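Cytosine-specific methyltransferase (Escherichia coli O157:H7 EDL933, PDB 3G7U) probably transfers a methyl group from S-adenosyl-L-methionine to carbon 5 of cytosine in DNA. Local coordinates at residues A[114-119]-A[166-171]. Sequence-based numbering, arbitrary orientation.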
loop_
_atom_site.group_PDB
_atom_site.type_symbol
_atom_site.label_atom_id
_atom_site.label_comp_id
_atom_site.label_asym_id
_atom_site.label_seq_id
_atom_site.Cartn_x
_atom_site.Cartn_y
_atom_site.Cartn_z
ATOM N N PHE A 114 -7.323 -14.997 -11.455
ATOM C CA PHE A 114 -8.078 -13.848 -10.931
ATOM C C PHE A 114 -7.373 -12.528 -11.256
ATOM O O PHE A 114 -6.172 -12.511 -11.600
ATOM C CB PHE A 114 -8.282 -14.024 -9.419
ATOM C CG PHE A 114 -7.079 -13.678 -8.587
ATOM C CD1 PHE A 114 -6.931 -12.393 -8.065
ATOM C CD2 PHE A 114 -6.117 -14.636 -8.271
ATOM C CE1 PHE A 114 -5.827 -12.056 -7.290
ATOM C CE2 PHE A 114 -5.005 -14.316 -7.480
ATOM C CZ PHE A 114 -4.862 -13.033 -6.977
ATOM N N PHE A 115 -8.120 -11.423 -11.190
ATOM C CA PHE A 115 -7.484 -10.104 -11.156
ATOM C C PHE A 115 -7.988 -9.339 -9.939
ATOM O O PHE A 115 -9.099 -9.600 -9.443
ATOM C CB PHE A 115 -7.707 -9.303 -12.440
ATOM C CG PHE A 115 -9.132 -8.885 -12.689
ATOM C CD1 PHE A 115 -9.644 -7.683 -12.147
ATOM C CD2 PHE A 115 -9.962 -9.654 -13.500
ATOM C CE1 PHE A 115 -10.931 -7.280 -12.398
ATOM C CE2 PHE A 115 -11.251 -9.249 -13.758
ATOM C CZ PHE A 115 -11.754 -8.066 -13.196
ATOM N N LEU A 116 -7.147 -8.446 -9.446
ATOM C CA LEU A 116 -7.589 -7.502 -8.398
ATOM C C LEU A 116 -7.009 -6.181 -8.822
ATOM O O LEU A 116 -5.771 -6.036 -8.923
ATOM C CB LEU A 116 -7.055 -7.916 -7.032
ATOM C CG LEU A 116 -7.365 -6.951 -5.850
ATOM C CD1 LEU A 116 -7.450 -7.718 -4.576
ATOM C CD2 LEU A 116 -6.333 -5.831 -5.691
ATOM N N ALA A 117 -7.879 -5.202 -9.015
ATOM C CA ALA A 117 -7.455 -3.814 -9.243
ATOM C C ALA A 117 -7.911 -2.971 -8.065
ATOM O O ALA A 117 -8.979 -3.219 -7.500
ATOM C CB ALA A 117 -8.063 -3.272 -10.502
ATOM N N GLU A 118 -7.076 -2.026 -7.667
ATOM C CA GLU A 118 -7.445 -1.089 -6.588
ATOM C C GLU A 118 -7.472 0.305 -7.192
ATOM O O GLU A 118 -6.635 0.643 -8.043
ATOM C CB GLU A 118 -6.477 -1.194 -5.410
ATOM C CG GLU A 118 -4.988 -0.870 -5.700
ATOM C CD GLU A 118 -4.654 0.638 -5.666
ATOM O OE1 GLU A 118 -3.504 1.016 -5.987
ATOM O OE2 GLU A 118 -5.530 1.450 -5.299
ATOM N N ASN A 119 -8.445 1.129 -6.795
ATOM C CA ASN A 119 -8.507 2.488 -7.287
ATOM C C ASN A 119 -8.933 3.410 -6.125
ATOM O O ASN A 119 -9.601 2.978 -5.210
ATOM C CB ASN A 119 -9.502 2.651 -8.431
ATOM C CG ASN A 119 -8.974 2.124 -9.766
ATOM O OD1 ASN A 119 -9.168 0.955 -10.070
ATOM N ND2 ASN A 119 -8.343 2.996 -10.574
ATOM N N PHE A 166 -11.933 -1.817 -4.500
ATOM C CA PHE A 166 -11.305 -3.001 -5.073
ATOM C C PHE A 166 -12.230 -3.625 -6.094
ATOM O O PHE A 166 -13.420 -3.794 -5.834
ATOM C CB PHE A 166 -11.005 -3.994 -3.988
ATOM C CG PHE A 166 -9.892 -3.575 -3.081
ATOM C CD1 PHE A 166 -8.582 -3.948 -3.355
ATOM C CD2 PHE A 166 -10.138 -2.790 -1.953
ATOM C CE1 PHE A 166 -7.509 -3.558 -2.492
ATOM C CE2 PHE A 166 -9.066 -2.395 -1.101
ATOM C CZ PHE A 166 -7.765 -2.791 -1.377
ATOM N N PHE A 167 -11.670 -3.959 -7.259
ATOM C CA PHE A 167 -12.412 -4.568 -8.352
ATOM C C PHE A 167 -11.810 -5.939 -8.576
ATOM O O PHE A 167 -10.640 -6.007 -8.909
ATOM C CB PHE A 167 -12.289 -3.743 -9.618
ATOM C CG PHE A 167 -12.854 -2.348 -9.483
ATOM C CD1 PHE A 167 -14.208 -2.114 -9.645
ATOM C CD2 PHE A 167 -12.024 -1.273 -9.173
ATOM C CE1 PHE A 167 -14.743 -0.813 -9.500
ATOM C CE2 PHE A 167 -12.539 0.027 -9.028
ATOM C CZ PHE A 167 -13.891 0.254 -9.191
ATOM N N ILE A 168 -12.600 -7.007 -8.355
ATOM C CA ILE A 168 -12.066 -8.388 -8.357
ATOM C C ILE A 168 -12.795 -9.202 -9.438
ATOM O O ILE A 168 -14.002 -9.041 -9.633
ATOM C CB ILE A 168 -12.198 -9.056 -6.971
ATOM C CG1 ILE A 168 -11.311 -8.351 -5.951
ATOM C CG2 ILE A 168 -11.823 -10.562 -7.017
ATOM C CD1 ILE A 168 -11.705 -8.617 -4.511
ATOM N N GLY A 169 -12.064 -10.047 -10.170
ATOM C CA GLY A 169 -12.725 -10.909 -11.159
ATOM C C GLY A 169 -12.096 -12.263 -10.991
ATOM O O GLY A 169 -10.939 -12.360 -10.611
ATOM N N VAL A 170 -12.862 -13.325 -11.234
ATOM C CA VAL A 170 -12.321 -14.670 -11.106
ATOM C C VAL A 170 -12.722 -15.450 -12.342
ATOM O O VAL A 170 -13.781 -15.239 -12.900
ATOM C CB VAL A 170 -12.775 -15.439 -9.836
ATOM C CG1 VAL A 170 -12.151 -14.857 -8.556
ATOM C CG2 VAL A 170 -14.292 -15.542 -9.755
ATOM N N LYS A 171 -11.814 -16.295 -12.812
ATOM C CA LYS A 171 -12.026 -17.001 -14.073
ATOM C C LYS A 171 -13.278 -17.864 -13.931
ATOM O O LYS A 171 -13.415 -18.618 -12.935
ATOM C CB LYS A 171 -10.810 -17.885 -14.370
ATOM C CG LYS A 171 -10.311 -17.803 -15.786
ATOM C CD LYS A 171 -9.149 -18.775 -15.914
ATOM C CE LYS A 171 -8.388 -18.582 -17.211
ATOM N NZ LYS A 171 -9.292 -18.434 -18.403
#
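A117 and F167 form an antiparallel hydrogen-bonded pair between strands 114-119 and 163-171. A117 N gives its hydrogen to F167 O at 2.9 Å, and F167 N gives its own to A117 O at 2.8 Å. Both bonds are nearly straight. F115 and G169 make the second such pair, with F115 N to G169 O at 3.0 Å and G169 N to F115 O at 3.1 Å; these bonds are more bent. In F115, chi1 of 67° sets CG between the backbone N and the carbonyl carbon, and the ring lies over G169. G169 CA sits over the ring face, 3.8 Å from its centroid, in a CH-pi contact. G169 N lies over the same face. G169 has no side chain, and the ring rests directly on its backbone. Further along, N119 OD1 comes within 3.6 Å of F167 CE2, the two side chains crossing at about a right angle. On the other face of the sheet, L116 CD2 meets the edge of the F166 ring, 3.7 Å from CD1. L116 also lies alongside I168. E118 turns its carboxylate to a salt bridge with R164. The strands belong to the Rossmann-like methyltransferase sheet, where 163-171 runs antiparallel between 114-119 and 143-152. Strand 114-119 ends at N119, whose side chain lies beside that of C81, the predicted catalytic cysteine. Four backbone bonds thus satisfy the amides of F115, A117, F167 and G169, while apolar side chains meet helix 353-367 on the L116 face and helix 94-110 on the F115 face.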